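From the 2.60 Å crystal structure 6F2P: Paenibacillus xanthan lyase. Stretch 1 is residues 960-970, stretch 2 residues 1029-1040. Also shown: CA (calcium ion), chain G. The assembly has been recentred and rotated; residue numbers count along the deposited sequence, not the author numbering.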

# COMPACT_ATOMS: atom_id res chain seq x y z
N GLY A 960 -34.79 26.90 -17.13
CA GLY A 960 -34.51 28.26 -16.71
C GLY A 960 -35.13 29.32 -17.59
O GLY A 960 -36.03 29.03 -18.39
N THR A 961 -34.66 30.55 -17.45
CA THR A 961 -35.19 31.67 -18.20
C THR A 961 -34.32 31.96 -19.42
O THR A 961 -33.10 32.10 -19.31
CB THR A 961 -35.31 32.92 -17.33
OG1 THR A 961 -36.11 32.62 -16.18
CG2 THR A 961 -35.95 34.06 -18.10
N TYR A 962 -34.96 32.06 -20.58
CA TYR A 962 -34.24 32.26 -21.83
C TYR A 962 -34.81 33.38 -22.69
O TYR A 962 -36.01 33.39 -23.00
CB TYR A 962 -34.28 30.99 -22.67
CG TYR A 962 -33.43 29.86 -22.17
CD1 TYR A 962 -33.91 28.97 -21.22
CD2 TYR A 962 -32.14 29.68 -22.65
CE1 TYR A 962 -33.13 27.93 -20.77
CE2 TYR A 962 -31.36 28.64 -22.21
CZ TYR A 962 -31.86 27.77 -21.27
OH TYR A 962 -31.08 26.73 -20.83
N GLN A 963 -33.94 34.30 -23.09
CA GLN A 963 -34.27 35.29 -24.11
C GLN A 963 -34.40 34.64 -25.48
O GLN A 963 -33.53 33.88 -25.91
CB GLN A 963 -33.20 36.38 -24.14
CG GLN A 963 -33.16 37.21 -22.88
CD GLN A 963 -32.20 38.36 -22.97
OE1 GLN A 963 -31.21 38.31 -23.69
NE2 GLN A 963 -32.50 39.43 -22.23
N VAL A 964 -35.50 34.92 -26.16
CA VAL A 964 -35.76 34.34 -27.47
C VAL A 964 -35.50 35.35 -28.60
O VAL A 964 -36.22 36.34 -28.73
CB VAL A 964 -37.21 33.79 -27.56
CG1 VAL A 964 -37.52 33.30 -28.96
CG2 VAL A 964 -37.42 32.69 -26.54
N TYR A 965 -34.46 35.10 -29.40
CA TYR A 965 -34.13 35.96 -30.54
C TYR A 965 -34.51 35.32 -31.87
O TYR A 965 -34.63 34.10 -31.97
CB TYR A 965 -32.64 36.29 -30.57
CG TYR A 965 -32.15 37.08 -29.39
CD1 TYR A 965 -31.82 36.44 -28.20
CD2 TYR A 965 -31.99 38.45 -29.47
CE1 TYR A 965 -31.37 37.16 -27.12
CE2 TYR A 965 -31.53 39.18 -28.38
CZ TYR A 965 -31.22 38.52 -27.21
OH TYR A 965 -30.75 39.22 -26.12
N MET A 966 -34.69 36.15 -32.89
CA MET A 966 -34.91 35.66 -34.24
C MET A 966 -34.26 36.57 -35.29
O MET A 966 -34.25 37.80 -35.16
CB MET A 966 -36.40 35.49 -34.53
CG MET A 966 -36.69 34.99 -35.93
SD MET A 966 -38.45 34.85 -36.34
CE MET A 966 -38.94 33.45 -35.33
N MET A 967 -33.71 35.95 -36.33
CA MET A 967 -33.12 36.68 -37.43
C MET A 967 -33.87 36.32 -38.70
O MET A 967 -34.42 35.22 -38.80
CB MET A 967 -31.65 36.30 -37.56
CG MET A 967 -30.89 37.03 -38.65
SD MET A 967 -29.15 36.62 -38.59
CE MET A 967 -28.73 37.25 -36.96
N TRP A 968 -33.89 37.24 -39.66
CA TRP A 968 -34.54 36.98 -40.94
C TRP A 968 -33.97 37.86 -42.05
O TRP A 968 -33.18 38.77 -41.79
CB TRP A 968 -36.06 37.18 -40.83
CG TRP A 968 -36.45 38.53 -40.27
CD1 TRP A 968 -36.29 39.74 -40.88
CD2 TRP A 968 -37.06 38.79 -39.00
NE1 TRP A 968 -36.76 40.75 -40.06
CE2 TRP A 968 -37.24 40.19 -38.91
CE3 TRP A 968 -37.48 37.98 -37.94
CZ2 TRP A 968 -37.82 40.79 -37.79
CZ3 TRP A 968 -38.05 38.58 -36.83
CH2 TRP A 968 -38.22 39.98 -36.77
N ALA A 969 -34.39 37.59 -43.28
CA ALA A 969 -33.98 38.37 -44.45
C ALA A 969 -34.96 39.49 -44.79
O ALA A 969 -36.05 39.24 -45.31
CB ALA A 969 -33.77 37.45 -45.64
N ALA A 970 -34.57 40.73 -44.51
CA ALA A 970 -35.47 41.88 -44.67
C ALA A 970 -35.42 42.47 -46.07
O ALA A 970 -34.38 42.42 -46.74
CB ALA A 970 -35.16 42.95 -43.63
N VAL A 1029 -43.31 35.72 -46.32
CA VAL A 1029 -42.94 35.26 -44.98
C VAL A 1029 -41.60 34.51 -44.99
O VAL A 1029 -41.49 33.43 -45.58
CB VAL A 1029 -44.04 34.36 -44.37
CG1 VAL A 1029 -43.62 33.85 -43.00
CG2 VAL A 1029 -45.35 35.11 -44.29
N VAL A 1030 -40.59 35.07 -44.34
CA VAL A 1030 -39.26 34.46 -44.28
C VAL A 1030 -39.04 33.69 -42.98
O VAL A 1030 -39.43 34.15 -41.90
CB VAL A 1030 -38.15 35.54 -44.45
CG1 VAL A 1030 -36.78 34.99 -44.06
CG2 VAL A 1030 -38.13 36.07 -45.88
N ALA A 1031 -38.43 32.51 -43.08
CA ALA A 1031 -38.01 31.73 -41.92
C ALA A 1031 -36.50 31.51 -41.98
O ALA A 1031 -35.99 31.00 -42.98
CB ALA A 1031 -38.75 30.39 -41.87
N ASP A 1032 -35.79 31.88 -40.92
CA ASP A 1032 -34.33 31.81 -40.91
C ASP A 1032 -33.76 31.09 -39.68
O ASP A 1032 -33.47 29.89 -39.73
CB ASP A 1032 -33.73 33.22 -41.04
CG ASP A 1032 -32.23 33.21 -41.28
OD1 ASP A 1032 -31.70 32.19 -41.77
OD2 ASP A 1032 -31.59 34.24 -40.98
N ALA A 1033 -33.61 31.82 -38.57
CA ALA A 1033 -33.04 31.24 -37.36
C ALA A 1033 -33.53 31.86 -36.04
O ALA A 1033 -33.88 33.05 -35.98
CB ALA A 1033 -31.51 31.28 -37.42
N VAL A 1034 -33.57 31.04 -35.00
CA VAL A 1034 -33.86 31.48 -33.64
C VAL A 1034 -32.68 31.20 -32.71
O VAL A 1034 -31.84 30.35 -33.01
CB VAL A 1034 -35.12 30.79 -33.08
CG1 VAL A 1034 -36.30 30.98 -34.03
CG2 VAL A 1034 -34.86 29.32 -32.84
N LYS A 1035 -32.61 31.92 -31.60
CA LYS A 1035 -31.56 31.71 -30.61
C LYS A 1035 -32.04 31.96 -29.19
O LYS A 1035 -32.51 33.05 -28.86
CB LYS A 1035 -30.33 32.58 -30.90
CG LYS A 1035 -29.18 32.35 -29.92
CD LYS A 1035 -27.88 32.99 -30.38
CE LYS A 1035 -27.92 34.51 -30.29
NZ LYS A 1035 -26.56 35.11 -30.46
N LEU A 1036 -31.94 30.94 -28.35
CA LEU A 1036 -32.28 31.09 -26.94
C LEU A 1036 -31.00 31.40 -26.17
O LEU A 1036 -29.99 30.71 -26.30
CB LEU A 1036 -32.95 29.82 -26.40
CG LEU A 1036 -34.47 29.66 -26.60
CD1 LEU A 1036 -34.86 29.79 -28.05
CD2 LEU A 1036 -34.94 28.33 -26.04
N VAL A 1037 -31.05 32.46 -25.37
CA VAL A 1037 -29.91 32.82 -24.54
C VAL A 1037 -30.33 32.83 -23.09
O VAL A 1037 -31.26 33.55 -22.71
CB VAL A 1037 -29.35 34.19 -24.91
CG1 VAL A 1037 -28.06 34.43 -24.15
CG2 VAL A 1037 -29.13 34.28 -26.42
N LYS A 1038 -29.66 32.04 -22.27
CA LYS A 1038 -30.03 31.92 -20.87
C LYS A 1038 -29.77 33.20 -20.08
O LYS A 1038 -28.78 33.89 -20.28
CB LYS A 1038 -29.34 30.71 -20.22
CG LYS A 1038 -29.90 30.37 -18.85
CD LYS A 1038 -29.67 28.92 -18.46
CE LYS A 1038 -30.20 28.67 -17.05
NZ LYS A 1038 -29.53 29.59 -16.08
N VAL A 1039 -30.71 33.54 -19.19
CA VAL A 1039 -30.56 34.68 -18.29
C VAL A 1039 -30.92 34.28 -16.86
O VAL A 1039 -31.91 33.57 -16.63
CB VAL A 1039 -31.42 35.91 -18.72
CG1 VAL A 1039 -30.84 36.57 -19.95
CG2 VAL A 1039 -32.85 35.50 -18.98
N PRO A 1040 -30.11 34.70 -15.88
CA PRO A 1040 -28.81 35.35 -16.09
C PRO A 1040 -27.69 34.38 -16.49
O PRO A 1040 -26.57 34.82 -16.79
CB PRO A 1040 -28.51 35.96 -14.71
CG PRO A 1040 -29.28 35.13 -13.76
CD PRO A 1040 -30.54 34.78 -14.48
OXT PRO A 1040 -27.86 33.16 -16.53
CA CA G . -30.60 30.05 -42.49
O HOH W 1 -36.89 34.00 -39.16

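This is an antiparallel pairing of two β-strands far apart in sequence, held together by a ladder of main-chain hydrogen bonds and lined on both faces by matched side chains. The register pairs Gln963 with Val1037, Tyr965 with Lys1035 and Met967 with Ala1033 as hydrogen-bonded sites. At the first of these, Gln963 N donates to Val1037 O (2.8 Å) and Val1037 N to Gln963 O (2.9 Å); at the next, Tyr965 N reaches Lys1035 O at 2.9 Å and Lys1035 N reaches Tyr965 O at 3.0 Å. Between them lie the non-hydrogen-bonded pairs, where CA-H groups approach carbonyls, as Leu1036 CA does Gln963 O at 3.2 Å.

The ladder changes character at Met967. Its N still donates to Ala1033 O (2.9 Å), but its carbonyl is served by a water, which donates to Met967 O (2.8 Å) and accepts from Asp1032 N (3.0 Å). The water thus bridges the two stretches where direct pairing gives out, linking the end of one strand at Met967 to the loop residue Asp1032, while Asp1032 OD1 binds the calcium ion at 2.5 Å.

Alternation sorts the side chains. On the face of Tyr962, Val964 and Met966, packing is largely apolar and buried: Val964 CG2 lies 4.2 Å from Leu1036 CD1, and Met966 CE 3.8 Å from Val1034 CG1. Lys1038 joins this face through its aliphatic part, laying CG over the Tyr962 ring, 4.3 Å from the centroid, while its end leads away.

The other face is more exposed and mixes polarity. Tyr965 CE1 touches Val1037 CG2 at 3.7 Å, a diagonal contact, and its hydroxyl donates to Gln963 OE1 (2.6 Å, from Tyr965 OH), tying together two neighbours on the same side of one strand. Beyond the ladder, Val1030 extends the apolar contact, its CG1 4.0 Å from Trp968 CB.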